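Local coordinates for periplasmic branched-chain amino acid-binding protein (Burkholderia mallei, PDB 3I09) that probably captures branched-chain amino acids or related small acids in the periplasm and delivers them to an ABC transporter, at residues A[118-122]-A[314-318]; A[307-311]-A[322-326]; A[329-333]-A[358-363]; A[29-35]-A[283-288]; A[88-92]-A[112-117]. All coordinates share one frame; numbering follows the deposited sequence.

In the fold
Contacts 1 and 3 are buried and lie beside the probable hinge; contact 5 is also buried but joins helix 81-94 to the loop before strand 117-119, and contacts 2 and 4 reach the surface. Contacts 1, 2 and 3 all draw on the antiparallel sheet: strand 314-315 pairs with 320-323, which pairs with 329-338. Contacts 1 and 4 meet through Ser285 of helix 278-297, whereas contact 5 ends where segment 118-122 begins. Chemistry varies with place: aromatic and aliphatic groups fill contact 1, contact 3 pairs a carboxylate at a helix start with packing round a phenylalanine, a hydroxyl-amide network holds contact 5, and lysine, water and carboxylate bonds occupy the margins of contacts 2 and 4.

Contact 1 (A[118-122]-A[314-318]); sequences VHYAY and IDDFY. With AAE (acetoacetic acid), chain C; EDO (1,2-ethanediol), chain M.
Tyr120 pushes its ring between Ile314 and Tyr318 at the probable hinge of a type I periplasmic binding protein, where the chain leaves edge strand 117-119 on its way to helix 124-137. The ring is the bump; the hollow is made by the methyl groups of Ile314 and the side of the Tyr318 ring. With CG anti to the backbone N (chi1 -161°), Tyr120 extends so that its CE1 lies 4.1 Å from Ile314 CD1, while Ile314 CG2 approaches the phenol oxygen. Ile314 comes from the opposite direction and suits this spot because its two branches fill the space around the far end of the ring.

The two tyrosines slide past one another in opposite senses. Their planes are nearly parallel, at 22°, but the centroids are 5.9 Å apart, so there is scarcely any overlap, and touching is confined to one rim of each ring, with Tyr120 CE2 3.8 Å from Tyr318 CE2. At its other end Tyr318 presses its hydroxyl against Ala121, whose single methyl lets the oxygen come this close, OH to CB 3.4 Å. Neither buried phenol oxygen lacks a partner: Tyr120 OH bonds to Ser285 and Thr289 of helix 278-297, and Tyr318 OH to Ser252. Next door, Tyr122 turns to the acetoacetic acid pocket, its OH 3.6 Å from ligand C5. Asp316, whose OD2 also binds Ser285, shapes the turn carrying Tyr318: the Tyr318 N-H meets Asp316 OD1 at 2.9 Å, from above the carboxylate plane, in an Asx turn.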
# COMPACT_ATOMS: atom_id res chain seq x y z
N VAL A 118 6.37 9.70 -6.11
CA VAL A 118 5.89 9.85 -4.77
C VAL A 118 5.33 8.49 -4.33
O VAL A 118 4.53 7.91 -5.07
CB VAL A 118 4.79 10.91 -4.69
CG1 VAL A 118 4.22 11.01 -3.26
CG2 VAL A 118 5.36 12.25 -5.15
N HIS A 119 5.73 8.02 -3.14
CA HIS A 119 5.20 6.78 -2.58
C HIS A 119 4.32 7.20 -1.41
O HIS A 119 4.79 7.64 -0.37
CB HIS A 119 6.33 5.81 -2.19
CG HIS A 119 5.89 4.37 -2.14
ND1 HIS A 119 6.72 3.36 -1.69
CD2 HIS A 119 4.76 3.75 -2.56
CE1 HIS A 119 6.09 2.20 -1.77
NE2 HIS A 119 4.90 2.40 -2.29
N TYR A 120 3.01 7.09 -1.62
CA TYR A 120 2.08 7.89 -0.86
C TYR A 120 1.53 7.28 0.43
O TYR A 120 1.34 8.02 1.42
CB TYR A 120 0.91 8.35 -1.73
CG TYR A 120 0.13 9.54 -1.19
CD1 TYR A 120 0.51 10.85 -1.49
CD2 TYR A 120 -1.07 9.36 -0.46
CE1 TYR A 120 -0.23 11.94 -1.05
CE2 TYR A 120 -1.81 10.46 0.02
CZ TYR A 120 -1.39 11.75 -0.31
OH TYR A 120 -2.08 12.85 0.13
N ALA A 121 1.21 5.99 0.41
CA ALA A 121 0.39 5.38 1.48
C ALA A 121 1.11 4.54 2.52
O ALA A 121 0.85 4.66 3.73
CB ALA A 121 -0.76 4.58 0.87
N TYR A 122 1.99 3.67 2.07
CA TYR A 122 2.71 2.73 2.94
C TYR A 122 3.89 2.18 2.15
O TYR A 122 3.94 2.33 0.95
CB TYR A 122 1.84 1.57 3.41
CG TYR A 122 1.56 0.56 2.36
CD1 TYR A 122 0.73 0.86 1.28
CD2 TYR A 122 2.23 -0.66 2.33
CE1 TYR A 122 0.51 -0.07 0.24
CE2 TYR A 122 1.98 -1.61 1.32
CZ TYR A 122 1.15 -1.30 0.28
OH TYR A 122 0.94 -2.24 -0.73
N ILE A 314 0.72 18.34 3.71
CA ILE A 314 -0.54 17.61 3.47
C ILE A 314 -1.32 17.54 4.80
O ILE A 314 -0.76 17.27 5.88
CB ILE A 314 -0.26 16.22 2.94
CG1 ILE A 314 0.37 16.32 1.54
CG2 ILE A 314 -1.60 15.37 2.93
CD1 ILE A 314 1.14 15.12 1.07
N ASP A 315 -2.62 17.87 4.78
CA ASP A 315 -3.42 17.78 5.99
C ASP A 315 -4.87 17.60 5.60
O ASP A 315 -5.58 18.58 5.34
CB ASP A 315 -3.27 19.04 6.88
CG ASP A 315 -3.95 18.91 8.24
OD1 ASP A 315 -4.54 17.86 8.59
OD2 ASP A 315 -3.86 19.89 9.03
N ASP A 316 -5.29 16.36 5.50
CA ASP A 316 -6.66 16.05 5.13
C ASP A 316 -7.17 14.87 5.97
O ASP A 316 -6.52 14.46 6.94
CB ASP A 316 -6.76 15.86 3.61
CG ASP A 316 -5.96 14.66 3.08
OD1 ASP A 316 -5.60 13.77 3.87
OD2 ASP A 316 -5.74 14.58 1.85
N PHE A 317 -8.36 14.35 5.62
CA PHE A 317 -8.97 13.25 6.35
C PHE A 317 -8.10 11.97 6.35
O PHE A 317 -8.29 11.09 7.20
CB PHE A 317 -10.35 12.91 5.73
CG PHE A 317 -10.22 12.10 4.50
CD1 PHE A 317 -9.97 12.70 3.28
CD2 PHE A 317 -10.25 10.73 4.57
CE1 PHE A 317 -9.76 11.93 2.15
CE2 PHE A 317 -10.06 9.96 3.42
CZ PHE A 317 -9.82 10.58 2.22
N TYR A 318 -7.21 11.86 5.36
CA TYR A 318 -6.32 10.70 5.21
C TYR A 318 -5.08 10.81 6.11
O TYR A 318 -4.79 9.89 6.87
CB TYR A 318 -5.94 10.49 3.73
CG TYR A 318 -4.92 9.40 3.59
CD1 TYR A 318 -5.28 8.05 3.81
CD2 TYR A 318 -3.59 9.68 3.28
CE1 TYR A 318 -4.33 7.02 3.75
CE2 TYR A 318 -2.61 8.65 3.23
CZ TYR A 318 -3.00 7.33 3.48
OH TYR A 318 -2.01 6.34 3.44
O1 AAE C . 3.09 -4.09 -3.60
C2 AAE C . 2.36 -5.08 -3.78
O3 AAE C . 2.52 -5.86 -4.75
C4 AAE C . 1.27 -5.37 -2.77
C5 AAE C . -0.04 -4.73 -3.17
O8 AAE C . -0.09 -3.88 -4.09
C9 AAE C . -1.21 -5.06 -2.29
C1 EDO M . -8.40 15.88 9.39
O1 EDO M . -8.53 14.49 9.67
C2 EDO M . -9.29 16.32 8.24
O2 EDO M . -10.27 17.25 8.70

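Contact 2 (A[307-311]-A[322-326]); sequences AQLKK and YIRTD
Lys310 lies across Ile323 at about a right angle, and Leu309 crosses the same isoleucine obliquely, so Ile323 is held by two successive residues of segment 307-311. The isoleucine is at the end of strand 320-323 and points toward the helix. Its CD1 packs 4.0 Å from Leu309 CD2, and its CG2 lies 4.2 Å from Lys310 CG. A branched aliphatic residue serves both partners at once: one arm is given to the buried leucine and the other to the greasy part of the lysine.

Lysine combines two roles here. Its CG stands beside the backbone N (chi1 -73°) and the rest of the chain is fully extended, so the methylenes run past the carbonyls of Ile323 and Arg324 before the ammonium group reaches Thr325. Lys310 NZ donates to Thr325 O at 2.9 Å, arriving 40° above the carbonyl plane and not along a lone pair. The peptide groups themselves do not bond directly. Instead one water bridges them, giving a hydrogen to Leu309 O (2.7 Å from the water oxygen) and accepting one from Ile323 N.

Beyond the strand, Arg324 turns away and grips Asp326 side-on, NE to OD1 at 2.9 Å and NH2 to OD2, while NH2 also reaches Thr364 O. This salt bridge spans Thr325 and probably steadies the loop that presents its carbonyl. Apolar contact is thus kept on the buried side, toward Met329, while lysine and water make the polar links at the rim; such links probably tolerate some exposure to solvent.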
# COMPACT_ATOMS: atom_id res chain seq x y z
N ALA A 307 8.27 20.35 -7.39
CA ALA A 307 8.73 21.36 -6.42
C ALA A 307 7.60 21.75 -5.45
O ALA A 307 7.82 21.83 -4.23
CB ALA A 307 9.33 22.61 -7.12
N GLN A 308 6.39 21.94 -5.97
CA GLN A 308 5.22 22.19 -5.10
C GLN A 308 4.97 21.00 -4.19
O GLN A 308 4.77 21.19 -2.99
CB GLN A 308 3.93 22.49 -5.87
CG GLN A 308 3.83 23.85 -6.50
CD GLN A 308 3.73 24.98 -5.46
OE1 GLN A 308 3.33 24.77 -4.30
NE2 GLN A 308 4.05 26.16 -5.89
N LEU A 309 4.96 19.78 -4.74
CA LEU A 309 4.70 18.61 -3.92
C LEU A 309 5.68 18.49 -2.76
O LEU A 309 5.30 18.07 -1.65
CB LEU A 309 4.68 17.34 -4.77
CG LEU A 309 3.46 17.13 -5.65
CD1 LEU A 309 3.73 16.01 -6.69
CD2 LEU A 309 2.18 16.86 -4.84
N LYS A 310 6.93 18.86 -3.01
CA LYS A 310 7.98 18.74 -2.00
C LYS A 310 8.11 19.92 -1.07
O LYS A 310 8.93 19.87 -0.17
CB LYS A 310 9.32 18.39 -2.67
CG LYS A 310 9.27 16.92 -3.13
CD LYS A 310 10.53 16.28 -3.51
CE LYS A 310 10.28 14.84 -4.02
NZ LYS A 310 11.46 14.19 -4.61
N LYS A 311 7.26 20.93 -1.22
CA LYS A 311 7.28 22.04 -0.27
C LYS A 311 5.95 22.31 0.43
O LYS A 311 5.90 23.22 1.23
CB LYS A 311 7.76 23.33 -0.95
CG LYS A 311 6.71 24.06 -1.83
CD LYS A 311 7.42 25.11 -2.70
CE LYS A 311 6.43 26.00 -3.47
NZ LYS A 311 7.16 27.15 -4.16
N TYR A 322 4.05 15.15 4.67
CA TYR A 322 4.78 15.89 3.65
C TYR A 322 5.52 14.87 2.80
O TYR A 322 5.61 13.69 3.16
CB TYR A 322 5.74 16.89 4.31
CG TYR A 322 6.78 16.23 5.17
CD1 TYR A 322 6.51 15.87 6.49
CD2 TYR A 322 8.05 15.96 4.66
CE1 TYR A 322 7.50 15.27 7.27
CE2 TYR A 322 8.99 15.35 5.42
CZ TYR A 322 8.73 15.00 6.71
OH TYR A 322 9.74 14.41 7.42
N ILE A 323 6.02 15.34 1.67
CA ILE A 323 6.71 14.45 0.73
C ILE A 323 8.16 14.84 0.75
O ILE A 323 8.52 15.99 0.42
CB ILE A 323 6.10 14.53 -0.68
CG1 ILE A 323 4.64 14.06 -0.69
CG2 ILE A 323 6.98 13.73 -1.71
CD1 ILE A 323 3.83 14.54 -2.01
N ARG A 324 9.00 13.90 1.11
CA ARG A 324 10.43 14.20 1.32
C ARG A 324 11.28 13.86 0.10
O ARG A 324 10.77 13.38 -0.92
CB ARG A 324 10.94 13.52 2.57
CG ARG A 324 11.05 12.05 2.49
CD ARG A 324 11.69 11.48 3.78
NE ARG A 324 11.91 10.07 3.59
CZ ARG A 324 12.21 9.20 4.54
NH1 ARG A 324 12.33 9.58 5.81
NH2 ARG A 324 12.39 7.93 4.21
N THR A 325 12.58 14.11 0.21
CA THR A 325 13.49 14.00 -0.92
C THR A 325 13.39 12.67 -1.69
O THR A 325 13.34 12.68 -2.92
CB THR A 325 14.96 14.26 -0.46
OG1 THR A 325 15.01 15.58 0.10
CG2 THR A 325 15.93 14.18 -1.63
N ASP A 326 13.35 11.56 -0.97
CA ASP A 326 13.34 10.23 -1.61
C ASP A 326 12.02 9.86 -2.25
O ASP A 326 11.90 8.80 -2.87
CB ASP A 326 13.81 9.11 -0.65
CG ASP A 326 12.87 8.86 0.54
OD1 ASP A 326 11.82 9.52 0.70
OD2 ASP A 326 13.20 7.97 1.37
O HOH W 1 5.76 18.15 0.99

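Contact 3 (A[329-333]-A[358-363]); sequences MIHDM and PGEQAF. With EDO (1,2-ethanediol), chain H.
Asp332 OD1 is held by two donors: the backbone N of Gly359 at 3.0 Å and, weakly, the O1 hydroxyl of a bound 1,2-ethanediol, probably from the crystallisation liquor. The glycine N-H meets OD1 on the anti side of the carboxylate, 21° out of its plane. Since Gly359 opens the short helix 359-362, just after the N-cap Pro358, the negative charge also sits at the helix start, where it is probably favourable. Having no side chain, Gly359 lies close against the strand: its CA is 3.4 Å from His331 O, and Ile330 CG2 packs 3.5 Å from its carbonyl C.

On the inner side, Phe363 takes up the apolar load. Ile330 CD1 lies 3.8 Å from Phe363 CD2 as the two side chains slide past each other, and His331 O reaches the ring edge, 3.5 Å from CE2. Met333, present as selenomethionine and bent at both chi2 and chi3, makes a Met-aromatic contact, its SE 4.1 Å from Phe363 CZ, while its CG rests on Ala362 CB. The His331 ring is fixed by ND1 donating to Met329 O at 2.8 Å, and NE2 is bonded to Ala121 O of the probable hinge segment.

The little helix thus closes over strand 329-338 just after its partner strand 351-357, with helix 124-137 touching Met333 and Phe363 through Ala126 and strand 320-323 flanking Ile330.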
# COMPACT_ATOMS: atom_id res chain seq x y z
N MSE A 329 5.92 9.92 1.11
CA MSE A 329 5.02 10.77 1.91
C MSE A 329 5.09 10.30 3.34
O MSE A 329 4.66 9.18 3.65
CB MSE A 329 3.57 10.71 1.35
CG MSE A 329 2.73 11.97 1.71
SE MSE A 329 2.07 11.86 3.50
CE MSE A 329 0.41 10.89 3.11
N ILE A 330 5.66 11.14 4.22
CA ILE A 330 5.84 10.83 5.62
C ILE A 330 4.59 11.18 6.42
O ILE A 330 4.13 12.34 6.44
CB ILE A 330 7.10 11.58 6.17
CG1 ILE A 330 8.34 11.25 5.32
CG2 ILE A 330 7.33 11.18 7.63
CD1 ILE A 330 8.72 9.77 5.30
N HIS A 331 4.01 10.16 7.04
CA HIS A 331 2.81 10.26 7.84
C HIS A 331 2.81 9.13 8.87
O HIS A 331 3.40 8.05 8.65
CB HIS A 331 1.54 10.23 6.95
CG HIS A 331 1.42 9.02 6.05
ND1 HIS A 331 2.35 8.70 5.08
CD2 HIS A 331 0.46 8.06 5.97
CE1 HIS A 331 2.00 7.57 4.49
NE2 HIS A 331 0.84 7.18 4.98
N ASP A 332 2.14 9.37 9.98
CA ASP A 332 2.04 8.38 11.05
C ASP A 332 1.42 7.08 10.53
O ASP A 332 0.52 7.11 9.68
CB ASP A 332 1.16 8.87 12.19
CG ASP A 332 1.75 10.03 12.98
OD1 ASP A 332 2.94 10.42 12.80
OD2 ASP A 332 0.96 10.55 13.83
N MSE A 333 1.90 5.97 11.06
CA MSE A 333 1.35 4.66 10.78
C MSE A 333 0.72 4.13 12.07
O MSE A 333 0.99 4.66 13.18
CB MSE A 333 2.46 3.74 10.26
CG MSE A 333 3.11 4.19 8.97
SE MSE A 333 1.90 4.13 7.38
CE MSE A 333 1.88 2.30 7.14
N PRO A 358 5.21 7.11 14.92
CA PRO A 358 5.41 8.41 14.27
C PRO A 358 6.02 8.28 12.89
O PRO A 358 6.89 7.43 12.66
CB PRO A 358 6.38 9.15 15.23
CG PRO A 358 6.26 8.46 16.54
CD PRO A 358 5.94 7.01 16.20
N GLY A 359 5.56 9.13 11.98
CA GLY A 359 5.99 9.12 10.61
C GLY A 359 7.49 9.11 10.45
O GLY A 359 8.03 8.29 9.73
N GLU A 360 8.16 9.99 11.16
CA GLU A 360 9.63 10.06 11.09
C GLU A 360 10.31 8.74 11.51
O GLU A 360 11.45 8.44 11.07
CB GLU A 360 10.15 11.21 11.96
CG GLU A 360 9.56 12.61 11.67
CD GLU A 360 9.90 13.15 10.28
OE1 GLU A 360 10.79 12.57 9.61
OE2 GLU A 360 9.26 14.16 9.88
N GLN A 361 9.62 7.94 12.31
CA GLN A 361 10.15 6.66 12.75
C GLN A 361 9.70 5.47 11.93
O GLN A 361 10.32 4.42 12.01
CB GLN A 361 9.80 6.44 14.23
CG GLN A 361 10.28 7.61 15.09
CD GLN A 361 9.76 7.57 16.50
OE1 GLN A 361 9.38 6.52 17.03
NE2 GLN A 361 9.75 8.74 17.15
N ALA A 362 8.67 5.63 11.09
CA ALA A 362 8.05 4.50 10.43
C ALA A 362 8.77 4.04 9.16
O ALA A 362 8.72 2.86 8.78
CB ALA A 362 6.60 4.86 10.10
N PHE A 363 9.44 4.98 8.49
CA PHE A 363 10.01 4.74 7.18
C PHE A 363 11.54 4.67 7.20
O PHE A 363 12.18 4.86 8.25
CB PHE A 363 9.50 5.84 6.22
CG PHE A 363 8.01 5.79 6.00
CD1 PHE A 363 7.48 4.93 5.08
CD2 PHE A 363 7.14 6.59 6.75
CE1 PHE A 363 6.10 4.84 4.88
CE2 PHE A 363 5.76 6.51 6.57
CZ PHE A 363 5.24 5.67 5.63
C1 EDO H . 4.40 13.01 9.62
O1 EDO H . 4.53 12.01 10.63
C2 EDO H . 4.75 14.38 10.14
O2 EDO H . 3.70 15.32 9.89

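Contact 4 (A[29-35]-A[283-288]); sequences IKMAVAD and DYSSVT. With EDO (1,2-ethanediol), chain J.
Two helices lying side by side on one face of the six-stranded sheet meet here, with Ala32 of helix 22-36 against Tyr284 of helix 278-297. Over these short segments the axes approach to 8.0 Å and run in roughly the same direction, 36° apart, a close spacing that small Ala32 permits. Its CB stands over one face of the Tyr284 ring, 3.7 Å from the centroid, as a CH-pi contact, and also touches Val287 CG1.

With chi1 at 178° the Tyr284 ring is carried out opposite its own backbone N and lies along the neighbouring helix, past the backbone of Met31 and Ala32. The hydroxyl then meets Asp35 one turn further on: Tyr284 OH donates to Asp35 OD2 at a short 2.5 Å, and OD2 accepts through its anti lone pair, with carboxylate and ring planes 58° apart. The same oxygen forms a salt bridge with Arg267 of helix 259-272, and the two donors together probably stabilise the negative charge. Trp264 of that helix meets the tyrosine ring edge-to-face.

Toward the sheet the contact is mainly aliphatic. Val287 divides its methyls, CG2 to Ile29 CG1 and CG1 to Val33 CG2, each pair at 3.9 Å, and all three residues rest on strand 5-11; beta-branched side chains fill this layer compactly. Away from the sheet, a water joins Ala32 O, 2.8 Å away, to OG1 of the partly exposed Thr288. Apolar inner faces and polar outer rims of this kind are typical of the helical layers in the Rossmann-like alpha/beta lobes of type I periplasmic binding proteins.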
# COMPACT_ATOMS: atom_id res chain seq x y z
N ILE A 29 -10.86 8.25 -6.74
CA ILE A 29 -10.19 9.24 -7.58
C ILE A 29 -11.17 10.19 -8.26
O ILE A 29 -10.98 11.40 -8.25
CB ILE A 29 -9.26 8.57 -8.61
CG1 ILE A 29 -8.04 8.00 -7.90
CG2 ILE A 29 -8.89 9.56 -9.75
CD1 ILE A 29 -7.16 7.02 -8.73
N LYS A 30 -12.23 9.64 -8.84
CA LYS A 30 -13.23 10.47 -9.48
C LYS A 30 -13.94 11.37 -8.46
O LYS A 30 -14.24 12.50 -8.80
CB LYS A 30 -14.22 9.63 -10.32
CG LYS A 30 -13.47 8.98 -11.51
CD LYS A 30 -14.33 8.08 -12.38
CE LYS A 30 -15.33 8.91 -13.22
NZ LYS A 30 -14.70 9.81 -14.26
N MSE A 31 -14.18 10.89 -7.23
CA MSE A 31 -14.80 11.75 -6.22
C MSE A 31 -13.87 12.90 -5.88
O MSE A 31 -14.33 14.02 -5.76
CB MSE A 31 -15.18 10.98 -4.96
CG MSE A 31 -16.37 10.07 -5.13
SE MSE A 31 -16.82 9.27 -3.40
CE MSE A 31 -16.85 10.95 -2.49
N ALA A 32 -12.57 12.64 -5.73
CA ALA A 32 -11.59 13.71 -5.44
C ALA A 32 -11.58 14.77 -6.55
O ALA A 32 -11.50 15.94 -6.28
CB ALA A 32 -10.17 13.12 -5.27
N VAL A 33 -11.65 14.34 -7.79
CA VAL A 33 -11.70 15.27 -8.93
C VAL A 33 -12.96 16.15 -8.85
O VAL A 33 -12.90 17.37 -8.98
CB VAL A 33 -11.59 14.53 -10.25
CG1 VAL A 33 -11.86 15.46 -11.45
CG2 VAL A 33 -10.16 13.91 -10.34
N ALA A 34 -14.10 15.50 -8.67
CA ALA A 34 -15.37 16.22 -8.55
C ALA A 34 -15.34 17.15 -7.37
O ALA A 34 -15.74 18.32 -7.48
CB ALA A 34 -16.53 15.24 -8.44
N ASP A 35 -14.85 16.68 -6.22
CA ASP A 35 -14.83 17.53 -5.02
C ASP A 35 -13.96 18.78 -5.15
O ASP A 35 -14.27 19.83 -4.57
CB ASP A 35 -14.43 16.76 -3.77
CG ASP A 35 -15.46 15.71 -3.37
OD1 ASP A 35 -16.62 15.72 -3.86
OD2 ASP A 35 -15.10 14.85 -2.54
N ASP A 283 -5.90 6.94 -2.38
CA ASP A 283 -6.16 7.31 -3.77
C ASP A 283 -6.81 8.70 -3.85
O ASP A 283 -6.36 9.58 -4.63
CB ASP A 283 -7.08 6.30 -4.48
CG ASP A 283 -6.43 4.94 -4.77
OD1 ASP A 283 -5.19 4.84 -4.88
OD2 ASP A 283 -7.23 3.95 -4.90
N TYR A 284 -7.88 8.90 -3.07
CA TYR A 284 -8.58 10.17 -3.03
C TYR A 284 -7.62 11.27 -2.54
O TYR A 284 -7.50 12.33 -3.18
CB TYR A 284 -9.83 10.07 -2.16
CG TYR A 284 -10.62 11.35 -1.98
CD1 TYR A 284 -10.12 12.41 -1.25
CD2 TYR A 284 -11.90 11.49 -2.55
CE1 TYR A 284 -10.85 13.59 -1.08
CE2 TYR A 284 -12.66 12.66 -2.34
CZ TYR A 284 -12.10 13.71 -1.64
OH TYR A 284 -12.79 14.84 -1.47
N SER A 285 -6.91 11.02 -1.46
CA SER A 285 -6.05 12.04 -0.86
C SER A 285 -4.93 12.47 -1.80
O SER A 285 -4.58 13.64 -1.88
CB SER A 285 -5.45 11.52 0.46
OG SER A 285 -4.50 12.42 1.01
N SER A 286 -4.33 11.49 -2.47
CA SER A 286 -3.19 11.73 -3.36
C SER A 286 -3.61 12.61 -4.52
O SER A 286 -2.86 13.50 -4.94
CB SER A 286 -2.57 10.39 -3.87
OG SER A 286 -3.46 9.78 -4.76
N VAL A 287 -4.84 12.44 -5.02
CA VAL A 287 -5.36 13.28 -6.10
C VAL A 287 -5.60 14.72 -5.62
O VAL A 287 -5.25 15.68 -6.30
CB VAL A 287 -6.62 12.64 -6.76
CG1 VAL A 287 -7.36 13.61 -7.69
CG2 VAL A 287 -6.14 11.36 -7.54
N THR A 288 -6.19 14.87 -4.45
CA THR A 288 -6.31 16.16 -3.86
C THR A 288 -4.94 16.86 -3.72
O THR A 288 -4.79 18.02 -4.08
CB THR A 288 -7.01 16.10 -2.50
OG1 THR A 288 -8.24 15.39 -2.62
CG2 THR A 288 -7.26 17.51 -2.00
C1 EDO J . -13.89 12.86 -15.67
O1 EDO J . -13.06 11.88 -16.33
C2 EDO J . -13.32 13.26 -14.32
O2 EDO J . -13.51 12.20 -13.33
O HOH W 2 -10.16 16.87 -3.96

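Contact 5 (A[88-92]-A[112-117]); sequences NQVAA and QCTPYT
Asn88 swings its amide toward the 112-117 loop with CG trans to the backbone N (chi1 -167°), while Thr117 sets OG1 on the backbone-N side of its own CB (chi1 -58°), and the two polar ends meet. Thr117 OG1 donates to Asn88 OD1 at a short 2.5 Å, in the carbonyl plane. Conversely, Asn88 ND2 gives a hydrogen to Gln112 O at 2.8 Å, also in the plane of that carbonyl. Asparagine fits this buried place because one flat group can accept on one atom and donate on the other, and the two bonds fix how the amide is turned.

Thr114 extends the network. Its OG1 donates to Thr117 OG1 at 2.7 Å and accepts from Tyr116 N at 2.9 Å, so a chain of hydrogen bonds runs from Tyr116 N to Asn88 OD1, in which each probably strengthens the next. Its CG2 faces the helix, 3.7 Å from Ala92 CB and 3.4 Å from Asn88 ND2; alanine lets the loop lie this close. Tyr116 leans past the Ala92 carbonyl, its hydroxyl bonded to Asp303.

Nearby, Cys113 turns away from the helix to form a disulfide with Cys371, tying the loop to the C-terminal tail. Thr114 to Thr117 form a type I beta turn, combined with the ST turn made by Thr114 OG1 and Tyr116 N, which delivers the chain into edge strand 117-119 of the Rossmann-like first lobe.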
# COMPACT_ATOMS: atom_id res chain seq x y z
N ASN A 88 7.26 3.16 -12.83
CA ASN A 88 8.26 4.10 -12.28
C ASN A 88 9.36 4.43 -13.28
O ASN A 88 9.76 5.59 -13.39
CB ASN A 88 8.87 3.46 -11.04
CG ASN A 88 9.66 4.43 -10.20
OD1 ASN A 88 9.17 5.48 -9.80
ND2 ASN A 88 10.91 4.03 -9.88
N GLN A 89 9.87 3.40 -13.94
CA GLN A 89 10.90 3.60 -14.94
C GLN A 89 10.42 4.47 -16.11
O GLN A 89 11.12 5.38 -16.52
CB GLN A 89 11.41 2.27 -15.47
CG GLN A 89 12.50 2.48 -16.48
CD GLN A 89 13.36 1.28 -16.66
OE1 GLN A 89 14.27 1.02 -15.85
NE2 GLN A 89 13.12 0.54 -17.74
N VAL A 90 9.20 4.20 -16.60
CA VAL A 90 8.62 4.99 -17.67
C VAL A 90 8.41 6.44 -17.23
O VAL A 90 8.80 7.37 -17.93
CB VAL A 90 7.28 4.41 -18.14
CG1 VAL A 90 6.68 5.31 -19.20
CG2 VAL A 90 7.49 2.96 -18.67
N ALA A 91 7.85 6.64 -16.05
CA ALA A 91 7.67 8.01 -15.53
C ALA A 91 8.99 8.76 -15.37
O ALA A 91 9.07 9.93 -15.72
CB ALA A 91 6.92 7.99 -14.16
N ALA A 92 10.02 8.09 -14.90
CA ALA A 92 11.31 8.77 -14.70
C ALA A 92 11.92 9.18 -16.04
O ALA A 92 12.42 10.30 -16.21
CB ALA A 92 12.28 7.89 -13.91
N GLN A 112 15.47 2.28 -6.67
CA GLN A 112 14.84 2.81 -7.87
C GLN A 112 14.14 4.14 -7.64
O GLN A 112 13.18 4.48 -8.33
CB GLN A 112 13.90 1.75 -8.47
CG GLN A 112 14.72 0.51 -8.90
CD GLN A 112 13.90 -0.62 -9.52
OE1 GLN A 112 14.09 -1.81 -9.17
NE2 GLN A 112 13.05 -0.29 -10.46
N CYS A 113 14.69 4.95 -6.72
CA CYS A 113 14.12 6.26 -6.46
C CYS A 113 14.33 7.16 -7.67
O CYS A 113 15.26 6.98 -8.47
CB CYS A 113 14.72 6.86 -5.19
SG CYS A 113 16.43 7.40 -5.41
N THR A 114 13.39 8.07 -7.87
CA THR A 114 13.46 9.01 -8.99
C THR A 114 13.01 10.38 -8.47
O THR A 114 12.35 10.46 -7.45
CB THR A 114 12.59 8.59 -10.22
OG1 THR A 114 11.34 9.26 -10.22
CG2 THR A 114 12.33 7.04 -10.29
N PRO A 115 13.33 11.43 -9.20
CA PRO A 115 12.87 12.75 -8.88
C PRO A 115 11.41 13.03 -9.21
O PRO A 115 10.94 14.10 -8.87
CB PRO A 115 13.73 13.66 -9.77
CG PRO A 115 14.75 12.79 -10.35
CD PRO A 115 14.16 11.43 -10.41
N TYR A 116 10.73 12.06 -9.82
CA TYR A 116 9.35 12.21 -10.25
C TYR A 116 8.37 11.27 -9.54
O TYR A 116 7.21 11.19 -9.97
CB TYR A 116 9.27 12.01 -11.78
CG TYR A 116 10.09 13.05 -12.50
CD1 TYR A 116 9.58 14.33 -12.70
CD2 TYR A 116 11.39 12.81 -12.86
CE1 TYR A 116 10.35 15.33 -13.29
CE2 TYR A 116 12.16 13.80 -13.47
CZ TYR A 116 11.63 15.05 -13.66
OH TYR A 116 12.40 16.02 -14.26
N THR A 117 8.83 10.58 -8.48
CA THR A 117 8.06 9.53 -7.83
C THR A 117 7.63 9.94 -6.44
O THR A 117 8.44 10.49 -5.69
CB THR A 117 8.91 8.28 -7.75
OG1 THR A 117 9.30 7.90 -9.08
CG2 THR A 117 8.13 7.12 -7.03